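Local coordinates for protein Glp_546_48378_50642 (Giardia intestinalis, PDB 2QVW) that cleaves double-stranded RNA in the RNA interference pathway, producing small interfering RNA duplexes of 21 to 23 base pairs, at residues Val13-Pro18 / Leu223-Ile228; Ser84-Gly89 / Ala110-Leu115; Glu96-Arg101 / Arg314-Trp319. All blocks are in the same frame, centred on the assembly; numbering follows the deposited sequence.

All three contacts involve the N-terminal domain, which meets the PAZ region in contact 1 and the first RNase III region in contact 3. Contact 1 lies at the surface, where a hairpin turn of that domain meets a loop of the PAZ region through one charged side chain and a backbone carbonyl. Contact 2 stays within the domain and is largely apolar, packing helix 85-90 on an edge strand around two aromatic rings. Contact 3 is mostly buried and joins the loop after that helix to the first RNase III region, chiefly by backbone and small side chains. Helix 267-284 touches both contacts 2 and 3, whose centres are about 19 Å apart; the centre of contact 1 lies about 25 Å from either centre.

Contact 1 of 3, residues Val13-Pro18 / Leu223-Ile228; sequences VTTRGP and LKDHQI
Thr15 and Asp225 mark the closest backbone approach, their CA atoms 6.7 Å apart, where the tight turn between strands 6-13 and 18-25 meets a loop that follows strand 213-219. Within the turn, Thr14 N donates to Gly17 O at 3.1 Å, closing the end of a beta hairpin whose tip presents Thr15 and Arg16 to the loop of the PAZ region. Arg16 carries the contact. Its chain bends at chi3 (54°), which turns NE out of the line of the preceding methylenes, and the guanidinium ends beside the backbone of residues 225-227. There NH2 donates to His226 O at 2.8 Å, with an N-H...O angle of 149°. The acceptor lies in the plane of the guanidinium, whereas the donor stands 41° above the carbonyl plane. On the same group, NH1 is 3.5 Å from Asp225 O, and CD1 of Ile228 rests at the guanidinium edge, 3.9 Å from NH2. Thr15 plays a smaller part: its OG1 lies 4.0 Å from Asp225 OD2, the two side chains crossing obliquely. The turn and loop also have partners outside the two segments. Arg16 also touches Leu258 and Ile259, Lys224 O accepts a hydrogen bond from Gln262 NE2, and Ile228 packs on Leu174 of strand 169-178. The contact thus joins a loop of the N-terminal domain to one of the PAZ region at the surface. Although Asp225 is nearby, its OD2 is 5.9 Å from Arg16 NH1, so any attraction between the charges acts at a distance. What the arginine engages directly is a main-chain carbonyl, so the bond depends on the path of the PAZ loop backbone more than on a partner of opposite charge.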
ATOM      1  N   VAL A  13     -18.221  -2.601 -15.580  1.00 32.08           N
ATOM      2  CA  VAL A  13     -19.599  -2.550 -15.114  1.00 32.03           C
ATOM      3  C   VAL A  13     -20.265  -1.196 -15.298  1.00 32.08           C
ATOM      4  O   VAL A  13     -19.632  -0.153 -15.166  1.00 31.72           O
ATOM      5  CB  VAL A  13     -19.690  -2.912 -13.612  1.00 31.85           C
ATOM      6  CG1 VAL A  13     -21.145  -2.905 -13.162  1.00 31.79           C
ATOM      7  CG2 VAL A  13     -19.057  -4.267 -13.356  1.00 31.74           C
ATOM      8  N   THR A  14     -21.554  -1.232 -15.609  1.00 32.44           N
ATOM      9  CA  THR A  14     -22.350  -0.025 -15.762  1.00 33.20           C
ATOM     10  C   THR A  14     -23.758  -0.330 -15.278  1.00 33.61           C
ATOM     11  O   THR A  14     -24.073  -1.459 -14.895  1.00 33.79           O
ATOM     12  CB  THR A  14     -22.442   0.450 -17.218  1.00 33.14           C
ATOM     13  OG1 THR A  14     -22.970  -0.598 -18.032  1.00 33.19           O
ATOM     14  CG2 THR A  14     -21.097   0.849 -17.725  1.00 33.87           C
ATOM     15  N   THR A  15     -24.595   0.695 -15.285  1.00 33.90           N
ATOM     16  CA  THR A  15     -25.974   0.550 -14.867  1.00 34.14           C
ATOM     17  C   THR A  15     -26.577  -0.730 -15.435  1.00 34.10           C
ATOM     18  O   THR A  15     -27.228  -1.487 -14.716  1.00 34.63           O
ATOM     19  CB  THR A  15     -26.811   1.762 -15.334  1.00 34.41           C
ATOM     20  OG1 THR A  15     -26.512   2.896 -14.506  1.00 35.28           O
ATOM     21  CG2 THR A  15     -28.291   1.454 -15.276  1.00 34.72           C
ATOM     22  N   ARG A  16     -26.343  -0.976 -16.721  1.00 33.63           N
ATOM     23  CA  ARG A  16     -26.886  -2.157 -17.390  1.00 33.25           C
ATOM     24  C   ARG A  16     -26.295  -3.474 -16.930  1.00 33.05           C
ATOM     25  O   ARG A  16     -27.032  -4.415 -16.657  1.00 33.32           O
ATOM     26  CB  ARG A  16     -26.737  -2.026 -18.905  1.00 33.35           C
ATOM     27  CG  ARG A  16     -25.625  -1.091 -19.349  1.00 33.34           C
ATOM     28  CD  ARG A  16     -25.655  -0.916 -20.859  1.00 33.37           C
ATOM     29  NE  ARG A  16     -26.969  -0.475 -21.344  1.00 33.27           N
ATOM     30  CZ  ARG A  16     -27.432   0.769 -21.251  1.00 33.54           C
ATOM     31  NH1 ARG A  16     -26.697   1.718 -20.687  1.00 33.69           N
ATOM     32  NH2 ARG A  16     -28.632   1.070 -21.729  1.00 33.31           N
ATOM     33  N   GLY A  17     -24.974  -3.557 -16.843  1.00 32.79           N
ATOM     34  CA  GLY A  17     -24.385  -4.801 -16.398  1.00 32.52           C
ATOM     35  C   GLY A  17     -22.887  -4.906 -16.574  1.00 32.44           C
ATOM     36  O   GLY A  17     -22.222  -3.934 -16.948  1.00 32.68           O
ATOM     37  N   PRO A  18     -22.327  -6.097 -16.293  1.00 32.16           N
ATOM     38  CA  PRO A  18     -20.904  -6.438 -16.387  1.00 31.90           C
ATOM     39  C   PRO A  18     -20.434  -6.969 -17.756  1.00 31.72           C
ATOM     40  O   PRO A  18     -21.113  -7.778 -18.394  1.00 31.80           O
ATOM     41  CB  PRO A  18     -20.753  -7.484 -15.299  1.00 31.82           C
ATOM     42  CG  PRO A  18     -22.041  -8.256 -15.439  1.00 32.08           C
ATOM     43  CD  PRO A  18     -23.063  -7.147 -15.559  1.00 32.02           C
ATOM     44  N   LEU A 223     -27.478   7.821 -25.964  1.00 52.16           N
ATOM     45  CA  LEU A 223     -28.044   6.752 -25.140  1.00 53.39           C
ATOM     46  C   LEU A 223     -27.390   6.616 -23.769  1.00 54.78           C
ATOM     47  O   LEU A 223     -27.882   5.875 -22.924  1.00 55.35           O
ATOM     48  CB  LEU A 223     -27.961   5.406 -25.876  1.00 53.03           C
ATOM     49  CG  LEU A 223     -28.624   4.194 -25.202  1.00 52.50           C
ATOM     50  CD1 LEU A 223     -30.110   4.444 -24.995  1.00 52.69           C
ATOM     51  CD2 LEU A 223     -28.425   2.969 -26.060  1.00 51.45           C
ATOM     52  N   LYS A 224     -26.297   7.340 -23.549  1.00 56.61           N
ATOM     53  CA  LYS A 224     -25.571   7.290 -22.281  1.00 58.53           C
ATOM     54  C   LYS A 224     -25.892   6.044 -21.476  1.00 60.00           C
ATOM     55  O   LYS A 224     -25.260   5.010 -21.660  1.00 60.12           O
ATOM     56  CB  LYS A 224     -25.873   8.523 -21.432  1.00 58.47           C
ATOM     57  CG  LYS A 224     -24.658   9.395 -21.168  1.00 59.22           C
ATOM     58  CD  LYS A 224     -24.564  10.555 -22.153  1.00 60.21           C
ATOM     59  CE  LYS A 224     -25.622  11.612 -21.846  1.00 60.63           C
ATOM     60  NZ  LYS A 224     -25.499  12.798 -22.739  1.00 60.22           N
ATOM     61  N   ASP A 225     -26.882   6.140 -20.596  1.00 62.24           N
ATOM     62  CA  ASP A 225     -27.268   5.007 -19.761  1.00 64.45           C
ATOM     63  C   ASP A 225     -28.748   4.669 -19.882  1.00 65.96           C
ATOM     64  O   ASP A 225     -29.203   3.673 -19.326  1.00 66.09           O
ATOM     65  CB  ASP A 225     -26.979   5.305 -18.300  1.00 64.45           C
ATOM     66  CG  ASP A 225     -28.115   6.043 -17.636  1.00 65.20           C
ATOM     67  OD1 ASP A 225     -28.515   7.106 -18.153  1.00 65.61           O
ATOM     68  OD2 ASP A 225     -28.616   5.555 -16.604  1.00 66.42           O
ATOM     69  N   HIS A 226     -29.503   5.505 -20.585  1.00 68.04           N
ATOM     70  CA  HIS A 226     -30.931   5.263 -20.754  1.00 70.20           C
ATOM     71  C   HIS A 226     -31.164   3.825 -21.234  1.00 71.79           C
ATOM     72  O   HIS A 226     -30.366   3.272 -21.998  1.00 71.82           O
ATOM     73  CB  HIS A 226     -31.528   6.244 -21.770  1.00 70.14           C
ATOM     74  CG  HIS A 226     -31.181   7.679 -21.517  1.00 70.64           C
ATOM     75  ND1 HIS A 226     -31.547   8.346 -20.369  1.00 71.09           N
ATOM     76  CD2 HIS A 226     -30.518   8.581 -22.280  1.00 70.68           C
ATOM     77  CE1 HIS A 226     -31.125   9.598 -20.436  1.00 70.92           C
ATOM     78  NE2 HIS A 226     -30.498   9.766 -21.586  1.00 70.76           N
ATOM     79  N   GLN A 227     -32.255   3.223 -20.768  1.00 74.10           N
ATOM     80  CA  GLN A 227     -32.597   1.858 -21.144  1.00 76.37           C
ATOM     81  C   GLN A 227     -33.339   1.901 -22.462  1.00 77.76           C
ATOM     82  O   GLN A 227     -33.676   2.976 -22.954  1.00 77.94           O
ATOM     83  CB  GLN A 227     -33.477   1.197 -20.075  1.00 76.49           C
ATOM     84  CG  GLN A 227     -33.790   2.073 -18.873  1.00 77.55           C
ATOM     85  CD  GLN A 227     -34.610   3.296 -19.239  1.00 78.85           C
ATOM     86  OE1 GLN A 227     -35.721   3.179 -19.752  1.00 79.38           O
ATOM     87  NE2 GLN A 227     -34.064   4.477 -18.974  1.00 79.26           N
ATOM     88  N   ILE A 228     -33.592   0.731 -23.033  1.00 79.58           N
ATOM     89  CA  ILE A 228     -34.295   0.649 -24.309  1.00 81.34           C
ATOM     90  C   ILE A 228     -35.765   0.280 -24.136  1.00 82.61           C
ATOM     91  O   ILE A 228     -36.096  -0.741 -23.525  1.00 82.81           O
ATOM     92  CB  ILE A 228     -33.640  -0.393 -25.251  1.00 81.28           C
ATOM     93  CG1 ILE A 228     -32.195   0.004 -25.557  1.00 81.36           C
ATOM     94  CG2 ILE A 228     -34.431  -0.496 -26.541  1.00 81.60           C
ATOM     95  CD1 ILE A 228     -31.266  -0.109 -24.369  1.00 39.53           C
TER

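Contact 2 of 3, residues Ser84-Gly89 / Ala110-Leu115; sequences SWTEIG and ATLAFL
Thr86 OG1 donates to Ala110 O at 2.9 Å, meeting a lone pair in the carbonyl plane and tying the first turn of helix 85-90 to the residues that lead into strand 112-117. The motif is a helix packed against the edge strand of the antiparallel sheet of the N-terminal domain; the axes of the segments 85-89 and 112-115 approach to 9.4 Å, their directions 116° apart. Beyond the hydrogen bond the chemistry becomes apolar and centres on Trp85. CG stands anti to the carbonyl carbon (chi1 -59°), beside the backbone N, and CB already points toward the strand. Trp85 CB meets Leu112 CG at 3.5 Å, the two side chains crossing at about a right angle. Further along, Phe114 forms an edge-to-face, or T-shaped, pair with the indole: the phenyl edge is directed at one indole face, the planes stand at 84°, and the centroids of the phenyl and the six-membered indole ring lie 4.8 Å apart. Helix 267-284 supplies more of this core, Leu267 touching both aromatic residues and Ile274 packing on Leu112, while Phe74 of helix 60-77 meets the indole as well. The strand itself is held by backbone bonds to strand 18-25. In the aromatic pair, Phe114 CE2 sits over the centre of the Trp85 indole, 3.6 Å above its plane.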
ATOM      1  N   SER A  84      -4.028   1.073 -31.863  1.00 32.05           N
ATOM      2  CA  SER A  84      -2.903   0.637 -31.059  1.00 31.91           C
ATOM      3  C   SER A  84      -3.122   1.076 -29.630  1.00 31.77           C
ATOM      4  O   SER A  84      -3.088   2.265 -29.339  1.00 32.01           O
ATOM      5  CB  SER A  84      -1.604   1.246 -31.583  1.00 32.00           C
ATOM      6  OG  SER A  84      -0.481   0.709 -30.906  1.00 32.11           O
ATOM      7  N   TRP A  85      -3.351   0.115 -28.740  1.00 31.55           N
ATOM      8  CA  TRP A  85      -3.567   0.409 -27.325  1.00 31.43           C
ATOM      9  C   TRP A  85      -2.370   1.152 -26.748  1.00 31.96           C
ATOM     10  O   TRP A  85      -2.520   2.165 -26.065  1.00 32.08           O
ATOM     11  CB  TRP A  85      -3.775  -0.883 -26.546  1.00 31.06           C
ATOM     12  CG  TRP A  85      -4.936  -1.684 -27.029  1.00 29.88           C
ATOM     13  CD1 TRP A  85      -4.898  -2.935 -27.577  1.00 29.42           C
ATOM     14  CD2 TRP A  85      -6.321  -1.311 -26.976  1.00 28.70           C
ATOM     15  NE1 TRP A  85      -6.176  -3.371 -27.865  1.00 28.86           N
ATOM     16  CE2 TRP A  85      -7.066  -2.394 -27.507  1.00 28.45           C
ATOM     17  CE3 TRP A  85      -7.005  -0.169 -26.529  1.00 28.72           C
ATOM     18  CZ2 TRP A  85      -8.460  -2.369 -27.602  1.00 28.33           C
ATOM     19  CZ3 TRP A  85      -8.392  -0.141 -26.622  1.00 28.89           C
ATOM     20  CH2 TRP A  85      -9.106  -1.239 -27.156  1.00 28.44           C
ATOM     21  N   THR A  86      -1.180   0.630 -27.028  1.00 32.49           N
ATOM     22  CA  THR A  86       0.061   1.228 -26.555  1.00 33.13           C
ATOM     23  C   THR A  86       0.182   2.680 -27.005  1.00 33.57           C
ATOM     24  O   THR A  86       0.716   3.522 -26.292  1.00 33.69           O
ATOM     25  CB  THR A  86       1.269   0.439 -27.090  1.00 33.17           C
ATOM     26  OG1 THR A  86       1.222  -0.895 -26.576  1.00 33.84           O
ATOM     27  CG2 THR A  86       2.574   1.107 -26.688  1.00 33.11           C
ATOM     28  N   GLU A  87      -0.325   2.962 -28.199  1.00 34.35           N
ATOM     29  CA  GLU A  87      -0.256   4.299 -28.772  1.00 35.32           C
ATOM     30  C   GLU A  87      -1.357   5.157 -28.187  1.00 34.90           C
ATOM     31  O   GLU A  87      -1.122   6.287 -27.767  1.00 35.13           O
ATOM     32  CB  GLU A  87      -0.405   4.219 -30.296  1.00 35.37           C
ATOM     33  CG  GLU A  87      -0.053   5.494 -31.037  1.00 37.92           C
ATOM     34  CD  GLU A  87      -0.247   5.362 -32.539  1.00 40.91           C
ATOM     35  OE1 GLU A  87       0.371   4.457 -33.154  1.00 43.10           O
ATOM     36  OE2 GLU A  87      -1.020   6.172 -33.097  1.00 42.86           O
ATOM     37  N   ILE A  88      -2.567   4.613 -28.169  1.00 34.62           N
ATOM     38  CA  ILE A  88      -3.708   5.324 -27.616  1.00 34.48           C
ATOM     39  C   ILE A  88      -3.317   5.811 -26.230  1.00 34.99           C
ATOM     40  O   ILE A  88      -3.745   6.880 -25.785  1.00 35.06           O
ATOM     41  CB  ILE A  88      -4.947   4.405 -27.468  1.00 34.08           C
ATOM     42  CG1 ILE A  88      -5.420   3.918 -28.837  1.00 33.51           C
ATOM     43  CG2 ILE A  88      -6.066   5.159 -26.784  1.00 33.85           C
ATOM     44  CD1 ILE A  88      -6.637   3.025 -28.780  1.00 39.53           C
ATOM     45  N   GLY A  89      -2.493   5.019 -25.551  1.00 35.34           N
ATOM     46  CA  GLY A  89      -2.054   5.372 -24.212  1.00 35.75           C
ATOM     47  C   GLY A  89      -0.964   6.422 -24.142  1.00 36.05           C
ATOM     48  O   GLY A  89      -1.058   7.356 -23.359  1.00 36.14           O
ATOM     49  N   ALA A 110       4.227  -1.248 -21.994  1.00 47.00           N
ATOM     50  CA  ALA A 110       3.436  -2.465 -22.011  1.00 44.67           C
ATOM     51  C   ALA A 110       2.640  -2.637 -23.290  1.00 42.90           C
ATOM     52  O   ALA A 110       2.222  -1.672 -23.921  1.00 42.67           O
ATOM     53  CB  ALA A 110       2.491  -2.492 -20.814  1.00 44.85           C
ATOM     54  N   THR A 111       2.436  -3.890 -23.660  1.00 40.64           N
ATOM     55  CA  THR A 111       1.679  -4.240 -24.846  1.00 38.56           C
ATOM     56  C   THR A 111       0.426  -4.931 -24.331  1.00 37.24           C
ATOM     57  O   THR A 111       0.517  -5.874 -23.545  1.00 36.73           O
ATOM     58  CB  THR A 111       2.469  -5.215 -25.714  1.00 38.49           C
ATOM     59  OG1 THR A 111       3.705  -4.608 -26.098  1.00 38.23           O
ATOM     60  CG2 THR A 111       1.692  -5.582 -26.951  1.00 38.29           C
ATOM     61  N   LEU A 112      -0.740  -4.466 -24.763  1.00 35.88           N
ATOM     62  CA  LEU A 112      -1.990  -5.057 -24.305  1.00 34.53           C
ATOM     63  C   LEU A 112      -2.974  -5.465 -25.402  1.00 33.70           C
ATOM     64  O   LEU A 112      -3.079  -4.804 -26.427  1.00 33.35           O
ATOM     65  CB  LEU A 112      -2.682  -4.111 -23.307  1.00 34.44           C
ATOM     66  CG  LEU A 112      -2.955  -2.639 -23.617  1.00 34.07           C
ATOM     67  CD1 LEU A 112      -3.878  -2.062 -22.564  1.00 33.95           C
ATOM     68  CD2 LEU A 112      -1.657  -1.867 -23.641  1.00 33.90           C
ATOM     69  N   ALA A 113      -3.687  -6.566 -25.168  1.00 33.02           N
ATOM     70  CA  ALA A 113      -4.687  -7.091 -26.106  1.00 32.39           C
ATOM     71  C   ALA A 113      -5.914  -7.587 -25.328  1.00 32.09           C
ATOM     72  O   ALA A 113      -5.801  -8.447 -24.460  1.00 32.10           O
ATOM     73  CB  ALA A 113      -4.095  -8.228 -26.923  1.00 32.26           C
ATOM     74  N   PHE A 114      -7.084  -7.048 -25.648  1.00 31.80           N
ATOM     75  CA  PHE A 114      -8.317  -7.427 -24.965  1.00 31.72           C
ATOM     76  C   PHE A 114      -9.114  -8.488 -25.719  1.00 32.18           C
ATOM     77  O   PHE A 114      -9.317  -8.391 -26.931  1.00 32.11           O
ATOM     78  CB  PHE A 114      -9.187  -6.193 -24.754  1.00 31.36           C
ATOM     79  CG  PHE A 114      -8.511  -5.112 -23.980  1.00 30.45           C
ATOM     80  CD1 PHE A 114      -8.231  -5.275 -22.636  1.00 29.82           C
ATOM     81  CD2 PHE A 114      -8.132  -3.931 -24.595  1.00 29.91           C
ATOM     82  CE1 PHE A 114      -7.581  -4.270 -21.910  1.00 29.09           C
ATOM     83  CE2 PHE A 114      -7.479  -2.920 -23.875  1.00 29.01           C
ATOM     84  CZ  PHE A 114      -7.205  -3.094 -22.535  1.00 28.98           C
ATOM     85  N   LEU A 115      -9.558  -9.507 -24.988  1.00 32.88           N
ATOM     86  CA  LEU A 115     -10.348 -10.588 -25.561  1.00 33.76           C
ATOM     87  C   LEU A 115     -11.687 -10.663 -24.867  1.00 34.78           C
ATOM     88  O   LEU A 115     -11.817 -10.320 -23.691  1.00 34.84           O
ATOM     89  CB  LEU A 115      -9.640 -11.928 -25.404  1.00 33.64           C
ATOM     90  CG  LEU A 115      -8.318 -12.071 -26.141  1.00 33.37           C
ATOM     91  CD1 LEU A 115      -7.902 -13.531 -26.125  1.00 32.57           C
ATOM     92  CD2 LEU A 115      -8.480 -11.578 -27.581  1.00 33.50           C
TER

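Contact 3 of 3, residues Glu96-Arg101 / Arg314-Trp319; sequences EYTFPR and RGLAGW
Glu96 and Gly318 bring their backbones to within 4.2 Å between CA atoms, and the contact is closest-packed from there to Thr98 and Ala317. Glycine has no side chain to intervene, so Glu96 CG can settle directly against Gly318 CA at 3.6 Å. Next along, the methyl of Ala317 approaches the Thr98 hydroxyl, CB to OG1 3.4 Å. Ala317 CB also lies 3.8 Å from Tyr97 C. With OG1 anti to the carbonyl carbon (chi1 -54°), beside the backbone N, the hydroxyl is the branch of Thr98 that meets Ala317, and CG2 is left to Leu316 CD2, more distantly, at 4.4 Å. The buried hydroxyl is satisfied by hydrogen bonds to Tyr299 OH of helix 295-306 and Asp276 OD2 of helix 267-284. No hydrogen bond joins the two segments directly; they meet here by van der Waals packing. The opposite end, with the partly exposed Arg314 and Trp319, is looser. Glu96 extends beyond CG, and its OE2 lies at the edge of the Trp319 ring, 4.4 Å from CD1. Arg314 NH2 stays 5.0 Å from Glu96 OE2, with no salt bridge between them; the carboxylate pairs instead with Lys272 NZ of helix 267-284, while the Trp319 ring takes part in a cation-pi interaction with Arg41. Together these segments connect a loop of the N-terminal domain to a loop within the first RNase III region. Helices 267-284 and 295-306 cover it, Thr303 of the latter touching both Thr98 and Leu316. Immediately after Trp319 the chain enters strand 320-322, which joins the far edge of the N-terminal sheet next to strand 35-37, so the loop at 314-319 leads directly into that sheet.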
ATOM      1  N   GLU A  96      -4.138  14.074 -17.679  1.00 37.70           N
ATOM      2  CA  GLU A  96      -4.819  12.827 -17.399  1.00 37.78           C
ATOM      3  C   GLU A  96      -3.999  11.782 -16.658  1.00 37.43           C
ATOM      4  O   GLU A  96      -4.343  10.601 -16.672  1.00 37.61           O
ATOM      5  CB  GLU A  96      -5.338  12.226 -18.692  1.00 37.87           C
ATOM      6  CG  GLU A  96      -6.767  12.551 -18.959  1.00 40.60           C
ATOM      7  CD  GLU A  96      -7.250  11.912 -20.220  1.00 44.13           C
ATOM      8  OE1 GLU A  96      -6.876  12.407 -21.300  1.00 45.26           O
ATOM      9  OE2 GLU A  96      -7.984  10.907 -20.131  1.00 45.37           O
ATOM     10  N   TYR A  97      -2.915  12.207 -16.019  1.00 36.94           N
ATOM     11  CA  TYR A  97      -2.086  11.288 -15.252  1.00 36.35           C
ATOM     12  C   TYR A  97      -2.350  11.564 -13.772  1.00 36.39           C
ATOM     13  O   TYR A  97      -2.907  12.605 -13.417  1.00 36.43           O
ATOM     14  CB  TYR A  97      -0.597  11.490 -15.562  1.00 36.08           C
ATOM     15  CG  TYR A  97      -0.170  11.118 -16.969  1.00 35.34           C
ATOM     16  CD1 TYR A  97      -0.535  11.902 -18.061  1.00 34.88           C
ATOM     17  CD2 TYR A  97       0.594   9.978 -17.205  1.00 35.20           C
ATOM     18  CE1 TYR A  97      -0.153  11.558 -19.356  1.00 35.09           C
ATOM     19  CE2 TYR A  97       0.982   9.622 -18.493  1.00 35.02           C
ATOM     20  CZ  TYR A  97       0.606  10.411 -19.570  1.00 35.26           C
ATOM     21  OH  TYR A  97       0.967  10.042 -20.858  1.00 35.89           O
ATOM     22  N   THR A  98      -1.953  10.629 -12.916  1.00 36.33           N
ATOM     23  CA  THR A  98      -2.158  10.783 -11.485  1.00 36.34           C
ATOM     24  C   THR A  98      -1.192  11.829 -10.936  1.00 36.73           C
ATOM     25  O   THR A  98      -1.433  12.430  -9.886  1.00 36.69           O
ATOM     26  CB  THR A  98      -1.939   9.460 -10.755  1.00 36.12           C
ATOM     27  OG1 THR A  98      -2.773   8.457 -11.348  1.00 35.70           O
ATOM     28  CG2 THR A  98      -2.293   9.604  -9.285  1.00 35.91           C
ATOM     29  N   PHE A  99      -0.097  12.036 -11.656  1.00 37.11           N
ATOM     30  CA  PHE A  99       0.889  13.022 -11.273  1.00 37.51           C
ATOM     31  C   PHE A  99       1.295  13.780 -12.517  1.00 38.28           C
ATOM     32  O   PHE A  99       2.403  13.620 -13.006  1.00 38.17           O
ATOM     33  CB  PHE A  99       2.094  12.332 -10.656  1.00 37.27           C
ATOM     34  CG  PHE A  99       1.757  11.528  -9.440  1.00 36.28           C
ATOM     35  CD1 PHE A  99       1.457  12.155  -8.235  1.00 35.52           C
ATOM     36  CD2 PHE A  99       1.692  10.141  -9.510  1.00 35.50           C
ATOM     37  CE1 PHE A  99       1.093  11.405  -7.117  1.00 35.03           C
ATOM     38  CE2 PHE A  99       1.331   9.387  -8.404  1.00 35.23           C
ATOM     39  CZ  PHE A  99       1.030  10.016  -7.207  1.00 34.94           C
ATOM     40  N   PRO A 100       0.386  14.616 -13.047  1.00 39.10           N
ATOM     41  CA  PRO A 100       0.607  15.423 -14.247  1.00 40.01           C
ATOM     42  C   PRO A 100       1.825  16.341 -14.185  1.00 41.18           C
ATOM     43  O   PRO A 100       2.241  16.900 -15.196  1.00 41.17           O
ATOM     44  CB  PRO A 100      -0.705  16.194 -14.382  1.00 39.82           C
ATOM     45  CG  PRO A 100      -1.159  16.338 -12.976  1.00 39.30           C
ATOM     46  CD  PRO A 100      -0.916  14.953 -12.443  1.00 38.98           C
ATOM     47  N   ARG A 101       2.404  16.490 -13.004  1.00 42.67           N
ATOM     48  CA  ARG A 101       3.568  17.350 -12.847  1.00 44.30           C
ATOM     49  C   ARG A 101       4.862  16.549 -12.877  1.00 44.93           C
ATOM     50  O   ARG A 101       5.952  17.117 -12.824  1.00 45.15           O
ATOM     51  CB  ARG A 101       3.468  18.112 -11.535  1.00 44.64           C
ATOM     52  CG  ARG A 101       2.309  19.079 -11.469  1.00 46.60           C
ATOM     53  CD  ARG A 101       2.064  19.463 -10.021  1.00 49.72           C
ATOM     54  NE  ARG A 101       3.324  19.665  -9.305  1.00 51.93           N
ATOM     55  CZ  ARG A 101       3.419  19.912  -8.002  1.00 53.38           C
ATOM     56  NH1 ARG A 101       2.325  19.992  -7.256  1.00 53.67           N
ATOM     57  NH2 ARG A 101       4.610  20.075  -7.443  1.00 54.01           N
ATOM     58  N   ARG A 314     -14.583  14.949 -12.372  1.00 52.18           N
ATOM     59  CA  ARG A 314     -14.265  14.089 -13.495  1.00 51.28           C
ATOM     60  C   ARG A 314     -13.510  12.863 -13.000  1.00 49.70           C
ATOM     61  O   ARG A 314     -13.807  11.739 -13.397  1.00 49.96           O
ATOM     62  CB  ARG A 314     -13.408  14.851 -14.503  1.00 51.88           C
ATOM     63  CG  ARG A 314     -12.109  15.379 -13.925  1.00 54.19           C
ATOM     64  CD  ARG A 314     -11.306  16.085 -14.986  1.00 57.84           C
ATOM     65  NE  ARG A 314     -11.196  15.267 -16.184  1.00 60.98           N
ATOM     66  CZ  ARG A 314     -10.528  15.625 -17.276  1.00 63.02           C
ATOM     67  NH1 ARG A 314      -9.904  16.795 -17.318  1.00 63.87           N
ATOM     68  NH2 ARG A 314     -10.491  14.816 -18.329  1.00 63.99           N
ATOM     69  N   GLY A 315     -12.535  13.086 -12.126  1.00 47.74           N
ATOM     70  CA  GLY A 315     -11.754  11.985 -11.602  1.00 45.20           C
ATOM     71  C   GLY A 315     -10.393  12.403 -11.085  1.00 43.51           C
ATOM     72  O   GLY A 315     -10.031  13.576 -11.105  1.00 43.59           O
ATOM     73  N   LEU A 316      -9.631  11.426 -10.616  1.00 41.99           N
ATOM     74  CA  LEU A 316      -8.300  11.680 -10.088  1.00 40.39           C
ATOM     75  C   LEU A 316      -7.322  11.808 -11.244  1.00 39.67           C
ATOM     76  O   LEU A 316      -6.665  12.837 -11.409  1.00 39.60           O
ATOM     77  CB  LEU A 316      -7.865  10.528  -9.175  1.00 40.22           C
ATOM     78  CG  LEU A 316      -6.625  10.756  -8.310  1.00 39.12           C
ATOM     79  CD1 LEU A 316      -6.844  11.948  -7.394  1.00 38.88           C
ATOM     80  CD2 LEU A 316      -6.345   9.516  -7.500  1.00 38.22           C
ATOM     81  N   ALA A 317      -7.228  10.748 -12.034  1.00 38.73           N
ATOM     82  CA  ALA A 317      -6.342  10.724 -13.182  1.00 37.82           C
ATOM     83  C   ALA A 317      -7.203  10.698 -14.437  1.00 37.13           C
ATOM     84  O   ALA A 317      -7.360   9.648 -15.069  1.00 37.07           O
ATOM     85  CB  ALA A 317      -5.462   9.495 -13.127  1.00 37.89           C
ATOM     86  N   GLY A 318      -7.750  11.857 -14.795  1.00 36.50           N
ATOM     87  CA  GLY A 318      -8.611  11.942 -15.954  1.00 35.93           C
ATOM     88  C   GLY A 318     -10.025  11.784 -15.449  1.00 35.40           C
ATOM     89  O   GLY A 318     -10.453  12.548 -14.584  1.00 35.33           O
ATOM     90  N   TRP A 319     -10.749  10.797 -15.970  1.00 34.97           N
ATOM     91  CA  TRP A 319     -12.124  10.557 -15.543  1.00 34.74           C
ATOM     92  C   TRP A 319     -12.116   9.398 -14.577  1.00 34.15           C
ATOM     93  O   TRP A 319     -13.063   9.186 -13.822  1.00 34.12           O
ATOM     94  CB  TRP A 319     -13.014  10.208 -16.734  1.00 35.32           C
ATOM     95  CG  TRP A 319     -13.090  11.290 -17.770  1.00 36.91           C
ATOM     96  CD1 TRP A 319     -12.089  11.696 -18.607  1.00 37.77           C
ATOM     97  CD2 TRP A 319     -14.219  12.123 -18.060  1.00 37.46           C
ATOM     98  NE1 TRP A 319     -12.526  12.731 -19.404  1.00 37.50           N
ATOM     99  CE2 TRP A 319     -13.829  13.013 -19.087  1.00 37.43           C
ATOM    100  CE3 TRP A 319     -15.521  12.204 -17.556  1.00 37.99           C
ATOM    101  CZ2 TRP A 319     -14.700  13.975 -19.615  1.00 37.83           C
ATOM    102  CZ3 TRP A 319     -16.384  13.160 -18.082  1.00 39.14           C
ATOM    103  CH2 TRP A 319     -15.970  14.030 -19.101  1.00 38.67           C
TER